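Local coordinates for putative iron-regulated protein A (Parabacteroides distasonis ATCC 8503, PDB 4ECG) that binds calcium ions and, as an imelysin-like protein of the M75 peptidase family, is a putative metalloendopeptidase probably linked to iron regulation, at residues A[48-59]-A[181-192]. Residues are numbered along the deposited sequence; the frame is centred on the assembly and turned at random.
Sequences YKDMLTKMTAYK and SERMLSDTQDLY
Ser181 OG lies 3.1 Å from Tyr58 OH while donating its hydrogen bond back to Leu177 O, one turn earlier on its own helix. The end of Lys59 reaches the CG of Glu182, and its NZ makes only a long salt bridge with Glu182 OE2, 3.7 Å; the ammonium has a firmer partner in Asp63. On the buried side, the selenium of selenomethionine Met184 stands obliquely to the Tyr58 ring in a Met-aromatic contact, and its CE reaches Met55 SE at 3.7 Å. Leu185 is a knob among Leu52, Met55, Thr56 and Lys59. Thr188 OG1, anti to its carbonyl carbon (chi1 -51°), donates a hydrogen bond to Met184 O at 2.9 Å, which leaves CG2 against Leu52 CA (3.7 Å). Leu52 answers as a knob among Leu185, Thr188, Gln189 and Tyr192, its CD1 on Gln189 CG. Leu191 CG sits over one face of the Tyr48 ring, 4.0 Å from its centroid, and an alanine here would probably leave Leu191 CG without its aromatic face (the CH-pi contact) and open a gap beside Phe94 and Trp195. Tyr192 presents its ring edge to Tyr48 CB and runs beside Lys49. With axes 9.2 Å apart at 157°, this is antiparallel knobs-into-holes packing within the helical imelysin fold.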
ATOM      1  N   TYR A  48      -1.673  -9.128  -6.801  1.00 49.77           N
ATOM      2  CA  TYR A  48      -2.388  -9.784  -5.729  1.00 45.14           C
ATOM      3  C   TYR A  48      -2.022 -11.260  -5.703  1.00 47.25           C
ATOM      4  O   TYR A  48      -1.923 -11.851  -4.660  1.00 47.88           O
ATOM      5  CB  TYR A  48      -3.890  -9.598  -5.948  1.00 46.52           C
ATOM      6  CG  TYR A  48      -4.448  -8.213  -5.631  1.00 46.94           C
ATOM      7  CD1 TYR A  48      -3.965  -7.463  -4.587  1.00 48.17           C
ATOM      8  CD2 TYR A  48      -5.508  -7.696  -6.328  1.00 47.65           C
ATOM      9  CE1 TYR A  48      -4.493  -6.204  -4.271  1.00 48.17           C
ATOM     10  CE2 TYR A  48      -6.045  -6.426  -6.025  1.00 50.05           C
ATOM     11  CZ  TYR A  48      -5.549  -5.695  -4.972  1.00 48.95           C
ATOM     12  OH  TYR A  48      -6.051  -4.450  -4.644  1.00 50.52           O
ATOM     13  N   LYS A  49      -1.827 -11.871  -6.855  1.00 51.24           N
ATOM     14  CA  LYS A  49      -1.395 -13.273  -6.916  1.00 57.12           C
ATOM     15  C   LYS A  49      -0.018 -13.436  -6.278  1.00 51.62           C
ATOM     16  O   LYS A  49       0.249 -14.406  -5.605  1.00 51.15           O
ATOM     17  CB  LYS A  49      -1.405 -13.755  -8.389  1.00 62.45           C
ATOM     18  CG  LYS A  49      -0.675 -15.052  -8.743  1.00 67.96           C
ATOM     19  CD  LYS A  49      -1.453 -16.320  -8.391  1.00 77.59           C
ATOM     20  CE  LYS A  49      -0.845 -17.593  -9.029  1.00 83.75           C
ATOM     21  NZ  LYS A  49      -0.932 -17.640 -10.535  1.00 78.28           N
ATOM     22  N   ASP A  50       0.863 -12.489  -6.526  1.00 51.46           N
ATOM     23  CA  ASP A  50       2.222 -12.524  -5.985  1.00 52.13           C
ATOM     24  C   ASP A  50       2.077 -12.340  -4.483  1.00 50.34           C
ATOM     25  O   ASP A  50       2.772 -12.992  -3.707  1.00 46.38           O
ATOM     26  CB  ASP A  50       3.067 -11.390  -6.599  1.00 52.99           C
ATOM     27  CG  ASP A  50       4.522 -11.296  -6.054  1.00 54.62           C
ATOM     28  OD1 ASP A  50       5.208 -12.342  -5.891  1.00 55.18           O
ATOM     29  OD2 ASP A  50       4.999 -10.134  -5.842  1.00 55.51           O
HETATM   30  N   MSE A  51       1.190 -11.438  -4.072  1.00 48.75           N
HETATM   31  CA  MSE A  51       0.892 -11.285  -2.643  1.00 47.50           C
HETATM   32  C   MSE A  51       0.401 -12.632  -2.011  1.00 47.76           C
HETATM   33  O   MSE A  51       0.884 -13.013  -0.948  1.00 46.99           O
HETATM   34  CB  MSE A  51      -0.129 -10.185  -2.403  1.00 47.85           C
HETATM   35  CG  MSE A  51      -0.138  -9.688  -0.932  1.00 47.09           C
HETATM   36 SE   MSE A  51      -1.501  -8.370  -0.682  0.75 41.39          SE
HETATM   37  CE  MSE A  51      -1.398  -8.434   1.287  1.00 42.43           C
ATOM     38  N   LEU A  52      -0.523 -13.356  -2.652  1.00 46.26           N
ATOM     39  CA  LEU A  52      -1.043 -14.573  -2.034  1.00 50.62           C
ATOM     40  C   LEU A  52       0.107 -15.572  -1.900  1.00 52.83           C
ATOM     41  O   LEU A  52       0.273 -16.173  -0.834  1.00 53.30           O
ATOM     42  CB  LEU A  52      -2.247 -15.180  -2.774  1.00 50.25           C
ATOM     43  CG  LEU A  52      -2.840 -16.493  -2.226  1.00 51.52           C
ATOM     44  CD1 LEU A  52      -3.257 -16.373  -0.762  1.00 47.93           C
ATOM     45  CD2 LEU A  52      -3.997 -16.996  -3.091  1.00 52.98           C
ATOM     46  N   THR A  53       0.930 -15.693  -2.945  1.00 52.24           N
ATOM     47  CA  THR A  53       2.042 -16.647  -2.936  1.00 51.46           C
ATOM     48  C   THR A  53       2.969 -16.258  -1.781  1.00 50.24           C
ATOM     49  O   THR A  53       3.311 -17.099  -0.966  1.00 48.95           O
ATOM     50  CB  THR A  53       2.795 -16.716  -4.292  1.00 53.61           C
ATOM     51  OG1 THR A  53       1.907 -17.160  -5.339  1.00 52.80           O
ATOM     52  CG2 THR A  53       3.997 -17.657  -4.209  1.00 49.62           C
ATOM     53  N   LYS A  54       3.321 -14.978  -1.669  1.00 49.44           N
ATOM     54  CA  LYS A  54       4.278 -14.551  -0.660  1.00 49.02           C
ATOM     55  C   LYS A  54       3.670 -14.620   0.749  1.00 50.18           C
ATOM     56  O   LYS A  54       4.403 -14.860   1.723  1.00 48.80           O
ATOM     57  CB  LYS A  54       4.822 -13.134  -0.920  1.00 53.23           C
ATOM     58  CG  LYS A  54       5.394 -12.828  -2.303  1.00 56.03           C
ATOM     59  CD  LYS A  54       6.870 -13.075  -2.394  1.00 61.68           C
ATOM     60  CE  LYS A  54       7.440 -12.883  -3.808  1.00 62.43           C
ATOM     61  NZ  LYS A  54       7.571 -11.441  -4.106  1.00 62.85           N
HETATM   62  N   MSE A  55       2.348 -14.408   0.864  1.00 49.19           N
HETATM   63  CA  MSE A  55       1.655 -14.515   2.155  1.00 47.38           C
HETATM   64  C   MSE A  55       1.584 -15.962   2.658  1.00 47.70           C
HETATM   65  O   MSE A  55       1.747 -16.211   3.824  1.00 52.73           O
HETATM   66  CB  MSE A  55       0.260 -13.879   2.114  1.00 44.89           C
HETATM   67  CG  MSE A  55      -0.396 -13.739   3.472  1.00 44.01           C
HETATM   68 SE   MSE A  55       0.559 -12.460   4.658  0.75 38.25          SE
HETATM   69  CE  MSE A  55      -0.278 -10.875   3.987  1.00 38.36           C
ATOM     70  N   THR A  56       1.331 -16.893   1.782  1.00 50.20           N
ATOM     71  CA  THR A  56       1.441 -18.300   2.103  1.00 52.58           C
ATOM     72  C   THR A  56       2.868 -18.662   2.543  1.00 53.07           C
ATOM     73  O   THR A  56       3.022 -19.358   3.524  1.00 57.79           O
ATOM     74  CB  THR A  56       0.929 -19.173   0.932  1.00 52.96           C
ATOM     75  OG1 THR A  56      -0.406 -18.733   0.553  1.00 47.80           O
ATOM     76  CG2 THR A  56       0.963 -20.750   1.288  1.00 51.58           C
ATOM     77  N   ALA A  57       3.916 -18.149   1.904  1.00 54.48           N
ATOM     78  CA  ALA A  57       5.298 -18.424   2.398  1.00 50.19           C
ATOM     79  C   ALA A  57       5.500 -17.793   3.777  1.00 52.51           C
ATOM     80  O   ALA A  57       6.095 -18.404   4.707  1.00 51.57           O
ATOM     81  CB  ALA A  57       6.354 -17.920   1.448  1.00 46.12           C
ATOM     82  N   TYR A  58       4.970 -16.587   3.943  1.00 50.86           N
ATOM     83  CA  TYR A  58       5.101 -15.923   5.221  1.00 47.75           C
ATOM     84  C   TYR A  58       4.437 -16.713   6.376  1.00 50.11           C
ATOM     85  O   TYR A  58       5.054 -16.880   7.419  1.00 49.40           O
ATOM     86  CB  TYR A  58       4.592 -14.511   5.166  1.00 45.21           C
ATOM     87  CG  TYR A  58       4.388 -13.937   6.543  1.00 45.06           C
ATOM     88  CD1 TYR A  58       5.423 -13.372   7.265  1.00 45.57           C
ATOM     89  CD2 TYR A  58       3.127 -13.932   7.113  1.00 43.62           C
ATOM     90  CE1 TYR A  58       5.195 -12.851   8.562  1.00 46.56           C
ATOM     91  CE2 TYR A  58       2.885 -13.389   8.364  1.00 47.20           C
ATOM     92  CZ  TYR A  58       3.907 -12.876   9.091  1.00 44.64           C
ATOM     93  OH  TYR A  58       3.573 -12.460  10.320  1.00 45.08           O
ATOM     94  N   LYS A  59       3.218 -17.221   6.190  1.00 50.05           N
ATOM     95  CA  LYS A  59       2.507 -17.943   7.255  1.00 50.24           C
ATOM     96  C   LYS A  59       3.244 -19.275   7.547  1.00 50.65           C
ATOM     97  O   LYS A  59       3.440 -19.610   8.710  1.00 51.05           O
ATOM     98  CB  LYS A  59       1.005 -18.087   6.911  1.00 53.67           C
ATOM     99  CG  LYS A  59       0.230 -19.255   7.486  1.00 60.85           C
ATOM    100  CD  LYS A  59      -0.207 -18.952   8.911  1.00 67.83           C
ATOM    101  CE  LYS A  59      -0.911 -20.157   9.533  1.00 73.08           C
ATOM    102  NZ  LYS A  59      -0.824 -20.017  11.011  1.00 71.08           N
ATOM    103  N   SER A 181      -1.185 -13.920  11.882  1.00 43.65           N
ATOM    104  CA  SER A 181      -0.689 -14.370  10.613  1.00 42.98           C
ATOM    105  C   SER A 181      -1.711 -15.261   9.856  1.00 42.73           C
ATOM    106  O   SER A 181      -1.779 -15.165   8.633  1.00 41.29           O
ATOM    107  CB  SER A 181       0.617 -15.138  10.804  1.00 45.27           C
ATOM    108  OG  SER A 181       1.567 -14.427  11.571  1.00 43.85           O
ATOM    109  N   GLU A 182      -2.510 -16.074  10.555  1.00 46.35           N
ATOM    110  CA  GLU A 182      -3.663 -16.790   9.925  1.00 50.62           C
ATOM    111  C   GLU A 182      -4.588 -15.785   9.267  1.00 47.26           C
ATOM    112  O   GLU A 182      -5.087 -15.984   8.185  1.00 48.58           O
ATOM    113  CB  GLU A 182      -4.521 -17.557  10.948  1.00 53.47           C
ATOM    114  CG  GLU A 182      -4.076 -18.983  11.201  1.00 69.10           C
ATOM    115  CD  GLU A 182      -4.663 -19.642  12.477  1.00 72.30           C
ATOM    116  OE1 GLU A 182      -5.885 -19.477  12.796  1.00 77.35           O
ATOM    117  OE2 GLU A 182      -3.863 -20.353  13.125  1.00 64.64           O
ATOM    118  N   ARG A 183      -4.856 -14.711   9.978  1.00 45.21           N
ATOM    119  CA  ARG A 183      -5.809 -13.758   9.518  1.00 45.94           C
ATOM    120  C   ARG A 183      -5.190 -12.899   8.383  1.00 45.24           C
ATOM    121  O   ARG A 183      -5.903 -12.520   7.456  1.00 44.13           O
ATOM    122  CB  ARG A 183      -6.323 -12.913  10.693  1.00 44.56           C
ATOM    123  CG  ARG A 183      -7.261 -11.781  10.260  1.00 48.85           C
ATOM    124  CD  ARG A 183      -8.477 -12.376   9.554  1.00 47.61           C
ATOM    125  NE  ARG A 183      -9.561 -11.433   9.299  1.00 50.31           N
ATOM    126  CZ  ARG A 183     -10.590 -11.191  10.129  1.00 50.36           C
ATOM    127  NH1 ARG A 183     -10.696 -11.759  11.291  1.00 48.22           N
ATOM    128  NH2 ARG A 183     -11.529 -10.338   9.787  1.00 50.65           N
HETATM  129  N   MSE A 184      -3.883 -12.620   8.434  1.00 40.46           N
HETATM  130  CA  MSE A 184      -3.250 -11.924   7.323  1.00 42.81           C
HETATM  131  C   MSE A 184      -3.460 -12.758   6.027  1.00 44.52           C
HETATM  132  O   MSE A 184      -3.861 -12.191   5.015  1.00 45.93           O
HETATM  133  CB  MSE A 184      -1.763 -11.608   7.564  1.00 38.37           C
HETATM  134  CG  MSE A 184      -1.508 -10.457   8.513  1.00 37.63           C
HETATM  135 SE   MSE A 184       0.256 -10.394   9.283  0.75 34.95          SE
HETATM  136  CE  MSE A 184       1.148 -10.257   7.609  1.00 34.30           C
ATOM    137  N   LEU A 185      -3.234 -14.077   6.102  1.00 43.96           N
ATOM    138  CA  LEU A 185      -3.389 -15.014   4.956  1.00 46.56           C
ATOM    139  C   LEU A 185      -4.816 -15.050   4.468  1.00 46.44           C
ATOM    140  O   LEU A 185      -5.081 -14.978   3.290  1.00 47.41           O
ATOM    141  CB  LEU A 185      -2.927 -16.461   5.305  1.00 46.53           C
ATOM    142  CG  LEU A 185      -3.012 -17.508   4.192  1.00 49.88           C
ATOM    143  CD1 LEU A 185      -2.328 -17.012   2.912  1.00 46.90           C
ATOM    144  CD2 LEU A 185      -2.505 -18.873   4.670  1.00 45.54           C
ATOM    145  N   SER A 186      -5.733 -15.147   5.396  1.00 46.91           N
ATOM    146  CA  SER A 186      -7.148 -15.241   5.081  1.00 50.25           C
ATOM    147  C   SER A 186      -7.618 -13.966   4.306  1.00 50.09           C
ATOM    148  O   SER A 186      -8.344 -14.073   3.304  1.00 48.17           O
ATOM    149  CB  SER A 186      -7.917 -15.397   6.398  1.00 50.54           C
ATOM    150  OG  SER A 186      -9.269 -15.396   6.146  1.00 57.97           O
ATOM    151  N   ASP A 187      -7.201 -12.783   4.780  1.00 45.99           N
ATOM    152  CA  ASP A 187      -7.581 -11.506   4.175  1.00 46.49           C
ATOM    153  C   ASP A 187      -6.997 -11.443   2.759  1.00 47.33           C
ATOM    154  O   ASP A 187      -7.675 -11.061   1.826  1.00 51.58           O
ATOM    155  CB  ASP A 187      -7.121 -10.297   5.022  1.00 45.07           C
ATOM    156  CG  ASP A 187      -7.943 -10.098   6.340  1.00 48.38           C
ATOM    157  OD1 ASP A 187      -9.056 -10.684   6.464  1.00 48.74           O
ATOM    158  OD2 ASP A 187      -7.477  -9.311   7.254  1.00 48.02           O
ATOM    159  N   THR A 188      -5.763 -11.904   2.600  1.00 47.65           N
ATOM    160  CA  THR A 188      -5.081 -11.964   1.296  1.00 45.15           C
ATOM    161  C   THR A 188      -5.761 -12.909   0.316  1.00 45.75           C
ATOM    162  O   THR A 188      -5.941 -12.572  -0.832  1.00 45.23           O
ATOM    163  CB  THR A 188      -3.567 -12.298   1.450  1.00 43.41           C
ATOM    164  OG1 THR A 188      -2.973 -11.405   2.413  1.00 42.11           O
ATOM    165  CG2 THR A 188      -2.836 -12.123   0.107  1.00 41.15           C
ATOM    166  N   GLN A 189      -6.137 -14.091   0.780  1.00 47.95           N
ATOM    167  CA  GLN A 189      -6.983 -14.972  -0.008  1.00 52.39           C
ATOM    168  C   GLN A 189      -8.250 -14.246  -0.417  1.00 50.50           C
ATOM    169  O   GLN A 189      -8.627 -14.334  -1.574  1.00 47.51           O
ATOM    170  CB  GLN A 189      -7.345 -16.274   0.737  1.00 54.02           C
ATOM    171  CG  GLN A 189      -6.162 -17.234   0.820  1.00 59.84           C
ATOM    172  CD  GLN A 189      -6.296 -18.300   1.904  1.00 61.80           C
ATOM    173  OE1 GLN A 189      -7.225 -18.253   2.724  1.00 61.10           O
ATOM    174  NE2 GLN A 189      -5.348 -19.269   1.918  1.00 55.60           N
ATOM    175  N   ASP A 190      -8.907 -13.542   0.510  1.00 48.40           N
ATOM    176  CA  ASP A 190     -10.168 -12.900   0.171  1.00 50.40           C
ATOM    177  C   ASP A 190      -9.937 -11.817  -0.898  1.00 49.79           C
ATOM    178  O   ASP A 190     -10.709 -11.694  -1.826  1.00 50.63           O
ATOM    179  CB  ASP A 190     -10.923 -12.389   1.414  1.00 52.53           C
ATOM    180  CG  ASP A 190     -11.517 -13.543   2.270  1.00 55.24           C
ATOM    181  OD1 ASP A 190     -11.625 -14.653   1.748  1.00 62.96           O
ATOM    182  OD2 ASP A 190     -11.837 -13.356   3.464  1.00 58.62           O
ATOM    183  N   LEU A 191      -8.825 -11.115  -0.809  1.00 47.80           N
ATOM    184  CA  LEU A 191      -8.491 -10.034  -1.721  1.00 48.34           C
ATOM    185  C   LEU A 191      -8.317 -10.563  -3.140  1.00 48.60           C
ATOM    186  O   LEU A 191      -8.873 -10.011  -4.091  1.00 50.15           O
ATOM    187  CB  LEU A 191      -7.177  -9.357  -1.246  1.00 45.53           C
ATOM    188  CG  LEU A 191      -6.688  -8.075  -1.901  1.00 45.03           C
ATOM    189  CD1 LEU A 191      -7.841  -7.070  -2.066  1.00 46.44           C
ATOM    190  CD2 LEU A 191      -5.527  -7.484  -1.069  1.00 43.64           C
ATOM    191  N   TYR A 192      -7.509 -11.605  -3.283  1.00 48.81           N
ATOM    192  CA  TYR A 192      -7.187 -12.138  -4.604  1.00 54.00           C
ATOM    193  C   TYR A 192      -8.429 -12.822  -5.157  1.00 55.66           C
ATOM    194  O   TYR A 192      -8.823 -12.506  -6.289  1.00 51.47           O
ATOM    195  CB  TYR A 192      -5.972 -13.080  -4.592  1.00 52.74           C
ATOM    196  CG  TYR A 192      -5.757 -13.846  -5.865  1.00 53.35           C
ATOM    197  CD1 TYR A 192      -5.311 -13.208  -7.014  1.00 54.20           C
ATOM    198  CD2 TYR A 192      -6.009 -15.209  -5.930  1.00 56.38           C
ATOM    199  CE1 TYR A 192      -5.115 -13.906  -8.203  1.00 56.63           C
ATOM    200  CE2 TYR A 192      -5.790 -15.926  -7.116  1.00 60.21           C
ATOM    201  CZ  TYR A 192      -5.343 -15.266  -8.250  1.00 60.80           C
ATOM    202  OH  TYR A 192      -5.146 -15.945  -9.432  1.00 65.50           O
TER